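Local coordinates for putative glycosyl hydrolase (Parabacteroides distasonis, PDB 4QHZ), which is probably a sugar-cleaving hydrolase of the 3-keto-disaccharide hydrolase family, with a concanavalin-like beta fold that binds magnesium, at residues C[104-110]-C[233-237]; C[166-172]-C[188-194]; C[183-189]-C[201-207]. The contacts are given in a common frame with arbitrary orientation. Residue numbers count along the deposited sequence, not the author numbering.

Interaction 1: C[104-110]-C[233-237]; sequences QVPTNIT and SEPIS
Two segments of the chain run antiparallel and part after a single bridge. Gln104, the last residue of strand 97-104, faces Ser237, the first of strand 237-245, as a hydrogen-bonded pair with CA atoms 5.1 Å apart: Gln104 N donates to Ser237 O at 2.8 Å, and Ser237 N to Gln104 O at 3.1 Å. Beyond it, Pro106 to Ile109 form a type I turn closed by Ile109 N to Pro106 O (3.1 Å), while 233-236 stays extended with polyproline-like angles. The register resumes past the turn, Ile109 CA 5.5 Å from Glu234 CA and Thr110 CA 5.6 Å from Ser233 CA, now without backbone hydrogen bonds.

A side chain bridges that gap. Glu234, with chi1 m and chi2 p, points toward 104-110, and its OE1 accepts hydrogen bonds from Thr110 OG1 (2.8 Å) and, weakly, from Thr110 N (2.9 Å). A water donates to both Glu234 OE2 (2.9 Å) and Asn108 O (2.5 Å), tying the carboxylate to the turn. The Pro106 ring fills the middle: CG lies 3.9 Å from Glu234 CB and 3.5 Å from Pro235 O, and Pro106 CD meets Ile236 CG2 at 4.4 Å. Ser233 OG turns elsewhere, to Asp231 and Gly117.

Two adjacent inner strands of the large sheet of the concanavalin-like fold thus end in loops joined by the Glu234 carboxylate, with Ile236 close to the magnesium-binding Ser119.

Interaction 2: C[166-172]-C[188-194]; sequences NVYDIIY and TVTVIQN. With EDO (1,2-ethanediol), chain H.
Ile170, Val189 and Val191 make the apolar centre of this beta hairpin, which joins strands 165-177 and 185-193 within the large antiparallel sheet of the concanavalin-like fold. Ile170 CG2 lies 3.9 Å from Val189 CG2, and its CG1 4.3 Å from Val191 CG2. Tyr172 (chi1 t) extends this face, its CD1 4.3 Å from Val189 CB at the ring edge. Tyr168 and Gln193 share the same face; Tyr168 OH is hydrogen-bonded to Gln130 and Tyr172 OH to Gln124. The other face carries Asp169, Ile171, Thr190 and Ile192, and there Ile171 and Thr190 pack on a second subunit.

The axes of segments 166-172 and 188-193 approach to 4.7 Å, their directions 169° apart. Tyr168-Gln193 (CA-CA 4.8 Å), Ile170-Val191 and Tyr172-Val189 are non-hydrogen-bonded pairs, alternating with hydrogen-bonded Asp169-Ile192 and Ile171-Thr190. In the latter, Asp169 N to Ile192 O, Ile192 N to Asp169 O and Ile171 N to Thr190 O are each 2.9 Å, Thr190 N to Ile171 O 2.8 Å.

Asp169 OD2 accepts a hydrogen bond from O1 of an ethanediol, probably from the crystallisation liquor, at 2.6 Å; the diol is also hydrogen-bonded to Asp169 of the second subunit. Asn194 has left-handed backbone angles (49/43): its N donates to Val167 O and its OD1 accepts from Val167 N, both at 2.8 Å. Asn166 OD1, also hydrogen-bonded to Arg160 N, receives Asn194 ND2 at 3.0 Å and Gln193 NE2 at 3.1 Å.

Interaction 3: C[183-189]-C[201-207]; sequences YRTHPTV and HTTILGT
A short antiparallel strand pairing, this contact lies at the open end of the hairpin of strands 185-193 and 196-203, where the two strands diverge. Val189 and Thr202 are a hydrogen-bonded pair, Val189 N to Thr202 O at 3.0 Å and Thr202 N to Val189 O at 2.8 Å. Thr188 and Thr203 follow as a non-hydrogen-bonded pair, CA atoms 4.5 Å apart, and Ile204 N to Pro187 O (2.9 Å) adds one more rung. Beyond it a side chain takes over: His186 ND1 donates to Ile204 O at 3.1 Å.

Ile204 fills the buried side, its CD1 3.9 Å from Val189 CG1 and its CB 3.9 Å from Pro187 CG. On the other side Thr188 CB sits over the His201 ring, a CH-pi contact 4.0 Å from the centroid; that ring also stacks on His201 of the second subunit. Tyr183 OH, hydrogen-bonded to Tyr127, lies 3.4 Å from Gly206 CA. The whole is the open end of an antiparallel hairpin, with a classic beta bulge where Arg184 and Thr185 both face Thr176.

How the interactions relate
Interactions 2 and 3 are consecutive hairpin pairings of one sheet, sharing Thr188 and Val189 on strand 185-193, which gives one edge to each partner. Their centres are 15 Å apart, and they also touch directly: Thr190 OG1 lies 2.9 Å from His201 N, a probable hydrogen bond, and Tyr172 CE1 packs 4.0 Å from Ile204 CD1. Interaction 1 joins two other strands of that sheet, about 5 Å from interaction 2 at the nearest atoms and about 17 Å from interaction 3. With respect to the bound magnesium, the side chains of Ile236 and Tyr168 each lie about 9 Å from it, whereas that of Thr207 remains about 14 Å away.

Interaction 1: C[104-110]-C[233-237]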
loop_
_atom_site.group_PDB
_atom_site.type_symbol
_atom_site.label_atom_id
_atom_site.label_comp_id
_atom_site.label_asym_id
_atom_site.label_seq_id
_atom_site.Cartn_x
_atom_site.Cartn_y
_atom_site.Cartn_z
ATOM N N GLN C 104 -6.685 -20.698 -25.645
ATOM C CA GLN C 104 -7.798 -21.553 -26.020
ATOM C C GLN C 104 -7.561 -22.977 -25.570
ATOM O O GLN C 104 -6.553 -23.588 -25.932
ATOM C CB GLN C 104 -7.961 -21.530 -27.535
ATOM C CG GLN C 104 -9.149 -22.316 -28.060
ATOM C CD GLN C 104 -9.054 -22.551 -29.555
ATOM O OE1 GLN C 104 -8.027 -23.021 -30.051
ATOM N NE2 GLN C 104 -10.109 -22.210 -30.281
ATOM N N VAL C 105 -8.497 -23.508 -24.793
ATOM C CA VAL C 105 -8.515 -24.929 -24.486
ATOM C C VAL C 105 -9.155 -25.628 -25.681
ATOM O O VAL C 105 -10.233 -25.230 -26.117
ATOM C CB VAL C 105 -9.308 -25.221 -23.202
ATOM C CG1 VAL C 105 -9.262 -26.708 -22.863
ATOM C CG2 VAL C 105 -8.765 -24.395 -22.044
ATOM N N PRO C 106 -8.494 -26.660 -26.235
ATOM C CA PRO C 106 -9.045 -27.286 -27.443
ATOM C C PRO C 106 -10.346 -28.037 -27.143
ATOM O O PRO C 106 -10.537 -28.511 -26.024
ATOM C CB PRO C 106 -7.933 -28.241 -27.886
ATOM C CG PRO C 106 -7.194 -28.568 -26.631
ATOM C CD PRO C 106 -7.284 -27.348 -25.751
ATOM N N THR C 107 -11.223 -28.140 -28.137
ATOM C CA THR C 107 -12.544 -28.744 -27.936
ATOM C C THR C 107 -12.454 -30.223 -27.558
ATOM O O THR C 107 -13.373 -30.750 -26.938
ATOM C CB THR C 107 -13.437 -28.608 -29.187
ATOM O OG1 THR C 107 -12.759 -29.140 -30.326
ATOM C CG2 THR C 107 -13.775 -27.151 -29.449
ATOM N N ASN C 108 -11.358 -30.885 -27.933
ATOM C CA ASN C 108 -11.151 -32.297 -27.606
ATOM C C ASN C 108 -10.321 -32.521 -26.326
ATOM O O ASN C 108 -9.772 -33.604 -26.114
ATOM C CB ASN C 108 -10.524 -33.026 -28.805
ATOM C CG ASN C 108 -9.084 -32.622 -29.057
ATOM O OD1 ASN C 108 -8.591 -31.637 -28.509
ATOM N ND2 ASN C 108 -8.395 -33.398 -29.874
ATOM N N ILE C 109 -10.245 -31.498 -25.476
ATOM C CA ILE C 109 -9.526 -31.575 -24.204
ATOM C C ILE C 109 -9.973 -32.762 -23.349
ATOM O O ILE C 109 -11.149 -33.127 -23.327
ATOM C CB ILE C 109 -9.689 -30.255 -23.387
ATOM C CG1 ILE C 109 -8.780 -30.238 -22.152
ATOM C CG2 ILE C 109 -11.141 -30.030 -22.979
ATOM C CD1 ILE C 109 -7.301 -30.181 -22.478
ATOM N N THR C 110 -9.015 -33.365 -22.659
ATOM C CA THR C 110 -9.293 -34.387 -21.661
ATOM C C THR C 110 -8.468 -34.089 -20.418
ATOM O O THR C 110 -7.553 -33.261 -20.458
ATOM C CB THR C 110 -8.945 -35.799 -22.164
ATOM O OG1 THR C 110 -7.561 -35.850 -22.534
ATOM C CG2 THR C 110 -9.804 -36.170 -23.365
ATOM N N SER C 233 -2.622 -34.101 -21.194
ATOM C CA SER C 233 -3.757 -33.402 -21.809
ATOM C C SER C 233 -3.360 -32.710 -23.115
ATOM O O SER C 233 -2.222 -32.250 -23.288
ATOM C CB SER C 233 -4.390 -32.394 -20.841
ATOM O OG SER C 233 -3.578 -31.252 -20.649
ATOM N N GLU C 234 -4.325 -32.640 -24.022
ATOM C CA GLU C 234 -4.154 -32.001 -25.318
ATOM C C GLU C 234 -3.683 -30.549 -25.140
ATOM O O GLU C 234 -4.163 -29.859 -24.247
ATOM C CB GLU C 234 -5.470 -32.042 -26.097
ATOM C CG GLU C 234 -5.886 -33.436 -26.563
ATOM C CD GLU C 234 -6.480 -34.317 -25.467
ATOM O OE1 GLU C 234 -6.670 -33.860 -24.317
ATOM O OE2 GLU C 234 -6.755 -35.492 -25.764
ATOM N N PRO C 235 -2.744 -30.088 -25.984
ATOM C CA PRO C 235 -2.078 -28.813 -25.704
ATOM C C PRO C 235 -2.970 -27.612 -25.944
ATOM O O PRO C 235 -3.806 -27.643 -26.844
ATOM C CB PRO C 235 -0.900 -28.804 -26.682
ATOM C CG PRO C 235 -1.325 -29.688 -27.803
ATOM C CD PRO C 235 -2.229 -30.729 -27.209
ATOM N N ILE C 236 -2.799 -26.556 -25.149
ATOM C CA ILE C 236 -3.577 -25.340 -25.373
ATOM C C ILE C 236 -2.915 -24.471 -26.447
ATOM O O ILE C 236 -1.740 -24.651 -26.779
ATOM C CB ILE C 236 -3.816 -24.529 -24.077
ATOM C CG1 ILE C 236 -2.542 -23.879 -23.570
ATOM C CG2 ILE C 236 -4.432 -25.400 -22.984
ATOM C CD1 ILE C 236 -2.833 -22.752 -22.602
ATOM N N SER C 237 -3.684 -23.540 -26.997
ATOM C CA SER C 237 -3.176 -22.620 -28.010
ATOM C C SER C 237 -3.229 -21.173 -27.519
ATOM O O SER C 237 -4.057 -20.824 -26.680
ATOM C CB SER C 237 -3.970 -22.774 -29.308
ATOM O OG SER C 237 -3.688 -24.021 -29.917
HETATM O O HOH W 1 -9.322 -35.889 -27.016
#

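Interaction 2: C[166-172]-C[188-194]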
loop_
_atom_site.group_PDB
_atom_site.type_symbol
_atom_site.label_atom_id
_atom_site.label_comp_id
_atom_site.label_asym_id
_atom_site.label_seq_id
_atom_site.Cartn_x
_atom_site.Cartn_y
_atom_site.Cartn_z
ATOM N N ASN C 166 -10.017 -17.424 -23.976
ATOM C CA ASN C 166 -9.962 -16.785 -22.664
ATOM C C ASN C 166 -8.956 -15.652 -22.690
ATOM O O ASN C 166 -7.800 -15.858 -23.051
ATOM C CB ASN C 166 -9.605 -17.796 -21.586
ATOM C CG ASN C 166 -10.726 -18.776 -21.331
ATOM O OD1 ASN C 166 -11.693 -18.457 -20.640
ATOM N ND2 ASN C 166 -10.624 -19.959 -21.920
ATOM N N VAL C 167 -9.413 -14.463 -22.330
ATOM C CA VAL C 167 -8.635 -13.245 -22.496
ATOM C C VAL C 167 -8.059 -12.808 -21.163
ATOM O O VAL C 167 -8.805 -12.581 -20.216
ATOM C CB VAL C 167 -9.511 -12.115 -23.064
ATOM C CG1 VAL C 167 -8.709 -10.832 -23.215
ATOM C CG2 VAL C 167 -10.110 -12.529 -24.397
ATOM N N TYR C 168 -6.733 -12.702 -21.089
ATOM C CA TYR C 168 -6.070 -12.153 -19.913
ATOM C C TYR C 168 -5.565 -10.744 -20.199
ATOM O O TYR C 168 -4.933 -10.497 -21.232
ATOM C CB TYR C 168 -4.873 -13.005 -19.478
ATOM C CG TYR C 168 -5.134 -14.220 -18.595
ATOM C CD1 TYR C 168 -6.398 -14.533 -18.100
ATOM C CD2 TYR C 168 -4.071 -15.036 -18.219
ATOM C CE1 TYR C 168 -6.590 -15.643 -17.279
ATOM C CE2 TYR C 168 -4.249 -16.133 -17.402
ATOM C CZ TYR C 168 -5.508 -16.431 -16.925
ATOM O OH TYR C 168 -5.662 -17.542 -16.118
ATOM N N ASP C 169 -5.853 -9.830 -19.276
ATOM C CA ASP C 169 -5.167 -8.543 -19.200
ATOM C C ASP C 169 -4.508 -8.474 -17.833
ATOM O O ASP C 169 -5.154 -8.714 -16.813
ATOM C CB ASP C 169 -6.137 -7.388 -19.431
ATOM C CG ASP C 169 -6.513 -7.241 -20.893
ATOM O OD1 ASP C 169 -5.616 -6.911 -21.697
ATOM O OD2 ASP C 169 -7.687 -7.487 -21.254
ATOM N N ILE C 170 -3.211 -8.175 -17.826
ATOM C CA ILE C 170 -2.379 -8.291 -16.635
ATOM C C ILE C 170 -1.596 -6.997 -16.427
ATOM O O ILE C 170 -0.972 -6.499 -17.361
ATOM C CB ILE C 170 -1.399 -9.467 -16.766
ATOM C CG1 ILE C 170 -2.170 -10.791 -16.795
ATOM C CG2 ILE C 170 -0.383 -9.453 -15.633
ATOM C CD1 ILE C 170 -1.341 -11.999 -17.200
ATOM N N ILE C 171 -1.663 -6.451 -15.218
ATOM C CA ILE C 171 -0.903 -5.265 -14.857
ATOM C C ILE C 171 0.013 -5.656 -13.711
ATOM O O ILE C 171 -0.464 -6.126 -12.679
ATOM C CB ILE C 171 -1.809 -4.095 -14.434
ATOM C CG1 ILE C 171 -2.872 -3.826 -15.507
ATOM C CG2 ILE C 171 -0.969 -2.845 -14.172
ATOM C CD1 ILE C 171 -3.924 -2.810 -15.096
ATOM N N TYR C 172 1.316 -5.455 -13.901
ATOM C CA TYR C 172 2.330 -5.971 -12.995
ATOM C C TYR C 172 3.312 -4.891 -12.560
ATOM O O TYR C 172 3.832 -4.133 -13.385
ATOM C CB TYR C 172 3.097 -7.101 -13.679
ATOM C CG TYR C 172 4.210 -7.694 -12.849
ATOM C CD1 TYR C 172 3.941 -8.616 -11.842
ATOM C CD2 TYR C 172 5.537 -7.341 -13.079
ATOM C CE1 TYR C 172 4.963 -9.174 -11.093
ATOM C CE2 TYR C 172 6.565 -7.881 -12.333
ATOM C CZ TYR C 172 6.277 -8.799 -11.345
ATOM O OH TYR C 172 7.295 -9.342 -10.604
ATOM N N THR C 188 3.307 -6.651 -7.165
ATOM C CA THR C 188 1.849 -6.643 -7.158
ATOM C C THR C 188 1.340 -6.930 -8.564
ATOM O O THR C 188 2.024 -6.638 -9.551
ATOM C CB THR C 188 1.274 -5.313 -6.638
ATOM O OG1 THR C 188 1.699 -4.240 -7.481
ATOM C CG2 THR C 188 1.739 -5.051 -5.207
ATOM N N VAL C 189 0.140 -7.498 -8.648
ATOM C CA VAL C 189 -0.430 -7.870 -9.933
ATOM C C VAL C 189 -1.958 -7.760 -9.928
ATOM O O VAL C 189 -2.617 -8.118 -8.952
ATOM C CB VAL C 189 0.023 -9.296 -10.335
ATOM C CG1 VAL C 189 -0.513 -10.339 -9.360
ATOM C CG2 VAL C 189 -0.399 -9.613 -11.763
ATOM N N THR C 190 -2.495 -7.226 -11.019
ATOM C CA THR C 190 -3.917 -7.270 -11.289
ATOM C C THR C 190 -4.121 -8.169 -12.499
ATOM O O THR C 190 -3.392 -8.061 -13.482
ATOM C CB THR C 190 -4.493 -5.849 -11.517
ATOM O OG1 THR C 190 -4.530 -5.151 -10.264
ATOM C CG2 THR C 190 -5.902 -5.887 -12.091
ATOM N N VAL C 191 -5.095 -9.076 -12.406
ATOM C CA VAL C 191 -5.401 -10.012 -13.479
ATOM C C VAL C 191 -6.885 -9.939 -13.806
ATOM O O VAL C 191 -7.726 -10.054 -12.915
ATOM C CB VAL C 191 -5.035 -11.464 -13.095
ATOM C CG1 VAL C 191 -5.407 -12.431 -14.212
ATOM C CG2 VAL C 191 -3.552 -11.584 -12.776
ATOM N N ILE C 192 -7.192 -9.746 -15.085
ATOM C CA ILE C 192 -8.561 -9.662 -15.564
ATOM C C ILE C 192 -8.766 -10.740 -16.616
ATOM O O ILE C 192 -8.013 -10.798 -17.582
ATOM C CB ILE C 192 -8.858 -8.274 -16.177
ATOM C CG1 ILE C 192 -8.429 -7.149 -15.223
ATOM C CG2 ILE C 192 -10.344 -8.128 -16.511
ATOM C CD1 ILE C 192 -8.509 -5.761 -15.831
ATOM N N GLN C 193 -9.759 -11.608 -16.413
ATOM C CA GLN C 193 -10.049 -12.681 -17.356
ATOM C C GLN C 193 -11.430 -12.506 -17.972
ATOM O O GLN C 193 -12.443 -12.482 -17.261
ATOM C CB GLN C 193 -9.968 -14.065 -16.699
ATOM C CG GLN C 193 -10.253 -15.187 -17.691
ATOM C CD GLN C 193 -10.206 -16.574 -17.083
ATOM O OE1 GLN C 193 -9.783 -16.762 -15.943
ATOM N NE2 GLN C 193 -10.649 -17.564 -17.853
ATOM N N ASN C 194 -11.461 -12.400 -19.293
ATOM C CA ASN C 194 -12.705 -12.164 -20.021
ATOM C C ASN C 194 -13.497 -11.007 -19.416
ATOM O O ASN C 194 -14.720 -11.083 -19.254
ATOM C CB ASN C 194 -13.540 -13.444 -20.068
ATOM C CG ASN C 194 -12.794 -14.591 -20.722
ATOM O OD1 ASN C 194 -12.148 -14.408 -21.757
ATOM N ND2 ASN C 194 -12.862 -15.773 -20.118
HETATM C C1 EDO H . -10.310 -5.508 -19.972
HETATM O O1 EDO H . -9.798 -6.841 -19.876
HETATM C C2 EDO H . -9.316 -4.660 -20.750
HETATM O O2 EDO H . -9.676 -3.278 -20.639
HETATM O O HOH W 2 0.181 -4.109 -10.261
#

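Interaction 3: C[183-189]-C[201-207]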
loop_
_atom_site.group_PDB
_atom_site.type_symbol
_atom_site.label_atom_id
_atom_site.label_comp_id
_atom_site.label_asym_id
_atom_site.label_seq_id
_atom_site.Cartn_x
_atom_site.Cartn_y
_atom_site.Cartn_z
ATOM N N TYR C 183 12.911 -8.995 0.311
ATOM C CA TYR C 183 12.052 -8.048 -0.383
ATOM C C TYR C 183 12.075 -6.706 0.312
ATOM O O TYR C 183 11.916 -6.632 1.527
ATOM C CB TYR C 183 10.599 -8.539 -0.445
ATOM C CG TYR C 183 10.306 -9.527 -1.548
ATOM C CD1 TYR C 183 10.279 -9.132 -2.884
ATOM C CD2 TYR C 183 10.021 -10.857 -1.252
ATOM C CE1 TYR C 183 9.996 -10.038 -3.891
ATOM C CE2 TYR C 183 9.743 -11.771 -2.250
ATOM C CZ TYR C 183 9.727 -11.363 -3.564
ATOM O OH TYR C 183 9.441 -12.288 -4.546
ATOM N N ARG C 184 12.261 -5.647 -0.468
ATOM C CA ARG C 184 12.029 -4.286 0.004
ATOM C C ARG C 184 10.572 -3.917 -0.267
ATOM O O ARG C 184 9.867 -3.428 0.615
ATOM C CB ARG C 184 12.982 -3.317 -0.687
ATOM C CG ARG C 184 12.763 -1.853 -0.345
ATOM C CD ARG C 184 13.787 -0.977 -1.034
ATOM N NE ARG C 184 13.561 0.433 -0.724
ATOM C CZ ARG C 184 12.667 1.218 -1.328
ATOM N NH1 ARG C 184 11.896 0.759 -2.321
ATOM N NH2 ARG C 184 12.549 2.486 -0.937
ATOM N N THR C 185 10.142 -4.128 -1.507
ATOM C CA THR C 185 8.737 -4.050 -1.868
ATOM C C THR C 185 8.378 -5.313 -2.626
ATOM O O THR C 185 9.152 -5.785 -3.459
ATOM C CB THR C 185 8.416 -2.821 -2.739
ATOM O OG1 THR C 185 9.250 -2.822 -3.903
ATOM C CG2 THR C 185 8.640 -1.536 -1.955
ATOM N N HIS C 186 7.216 -5.872 -2.319
ATOM C CA HIS C 186 6.757 -7.080 -2.985
ATOM C C HIS C 186 6.194 -6.737 -4.349
ATOM O O HIS C 186 5.801 -5.597 -4.588
ATOM C CB HIS C 186 5.694 -7.774 -2.149
ATOM C CG HIS C 186 6.230 -8.388 -0.899
ATOM N ND1 HIS C 186 6.395 -9.747 -0.755
ATOM C CD2 HIS C 186 6.671 -7.830 0.252
ATOM C CE1 HIS C 186 6.904 -10.002 0.436
ATOM N NE2 HIS C 186 7.075 -8.857 1.069
ATOM N N PRO C 187 6.156 -7.722 -5.257
ATOM C CA PRO C 187 5.492 -7.463 -6.522
ATOM C C PRO C 187 3.994 -7.400 -6.315
ATOM O O PRO C 187 3.472 -8.016 -5.381
ATOM C CB PRO C 187 5.850 -8.682 -7.384
ATOM C CG PRO C 187 6.765 -9.527 -6.562
ATOM C CD PRO C 187 6.567 -9.126 -5.134
ATOM N N THR C 188 3.307 -6.651 -7.165
ATOM C CA THR C 188 1.849 -6.643 -7.158
ATOM C C THR C 188 1.340 -6.930 -8.564
ATOM O O THR C 188 2.024 -6.638 -9.551
ATOM C CB THR C 188 1.274 -5.313 -6.638
ATOM O OG1 THR C 188 1.699 -4.240 -7.481
ATOM C CG2 THR C 188 1.739 -5.051 -5.207
ATOM N N VAL C 189 0.140 -7.498 -8.648
ATOM C CA VAL C 189 -0.430 -7.870 -9.933
ATOM C C VAL C 189 -1.958 -7.760 -9.928
ATOM O O VAL C 189 -2.617 -8.118 -8.952
ATOM C CB VAL C 189 0.023 -9.296 -10.335
ATOM C CG1 VAL C 189 -0.513 -10.339 -9.360
ATOM C CG2 VAL C 189 -0.399 -9.613 -11.763
ATOM N N HIS C 201 -5.043 -6.078 -7.526
ATOM C CA HIS C 201 -3.835 -5.545 -6.907
ATOM C C HIS C 201 -3.339 -6.483 -5.803
ATOM O O HIS C 201 -3.160 -6.079 -4.652
ATOM C CB HIS C 201 -4.069 -4.134 -6.363
ATOM C CG HIS C 201 -2.806 -3.386 -6.076
ATOM N ND1 HIS C 201 -2.020 -2.849 -7.073
ATOM C CD2 HIS C 201 -2.201 -3.066 -4.906
ATOM C CE1 HIS C 201 -0.970 -2.256 -6.531
ATOM N NE2 HIS C 201 -1.059 -2.368 -5.218
ATOM N N THR C 202 -3.096 -7.731 -6.192
ATOM C CA THR C 202 -2.685 -8.785 -5.275
ATOM C C THR C 202 -1.193 -8.716 -5.024
ATOM O O THR C 202 -0.407 -8.568 -5.952
ATOM C CB THR C 202 -3.044 -10.162 -5.856
ATOM O OG1 THR C 202 -4.465 -10.237 -6.023
ATOM C CG2 THR C 202 -2.595 -11.282 -4.949
ATOM N N THR C 203 -0.806 -8.815 -3.761
ATOM C CA THR C 203 0.601 -8.850 -3.397
ATOM C C THR C 203 1.142 -10.261 -3.591
ATOM O O THR C 203 0.540 -11.230 -3.132
ATOM C CB THR C 203 0.812 -8.400 -1.939
ATOM O OG1 THR C 203 0.397 -7.036 -1.802
ATOM C CG2 THR C 203 2.274 -8.515 -1.536
ATOM N N ILE C 204 2.271 -10.361 -4.283
ATOM C CA ILE C 204 2.931 -11.634 -4.505
ATOM C C ILE C 204 3.929 -11.847 -3.371
ATOM O O ILE C 204 4.701 -10.947 -3.040
ATOM C CB ILE C 204 3.601 -11.672 -5.888
ATOM C CG1 ILE C 204 2.530 -11.595 -6.976
ATOM C CG2 ILE C 204 4.433 -12.934 -6.056
ATOM C CD1 ILE C 204 3.053 -11.471 -8.393
ATOM N N LEU C 205 3.889 -13.034 -2.762
ATOM C CA LEU C 205 4.638 -13.313 -1.531
ATOM C C LEU C 205 6.048 -13.808 -1.793
ATOM O O LEU C 205 6.893 -13.754 -0.911
ATOM C CB LEU C 205 3.900 -14.348 -0.681
ATOM C CG LEU C 205 2.455 -13.989 -0.318
ATOM C CD1 LEU C 205 1.789 -15.143 0.412
ATOM C CD2 LEU C 205 2.404 -12.721 0.521
ATOM N N GLY C 206 6.296 -14.277 -3.006
ATOM C CA GLY C 206 7.573 -14.871 -3.372
ATOM C C GLY C 206 7.350 -15.767 -4.571
ATOM O O GLY C 206 6.272 -15.730 -5.175
ATOM N N THR C 207 8.347 -16.572 -4.923
ATOM C CA THR C 207 8.210 -17.503 -6.041
ATOM C C THR C 207 6.979 -18.396 -5.854
ATOM O O THR C 207 6.634 -18.763 -4.728
ATOM C CB THR C 207 9.432 -18.424 -6.182
ATOM O OG1 THR C 207 9.617 -19.155 -4.959
ATOM C CG2 THR C 207 10.690 -17.622 -6.496
#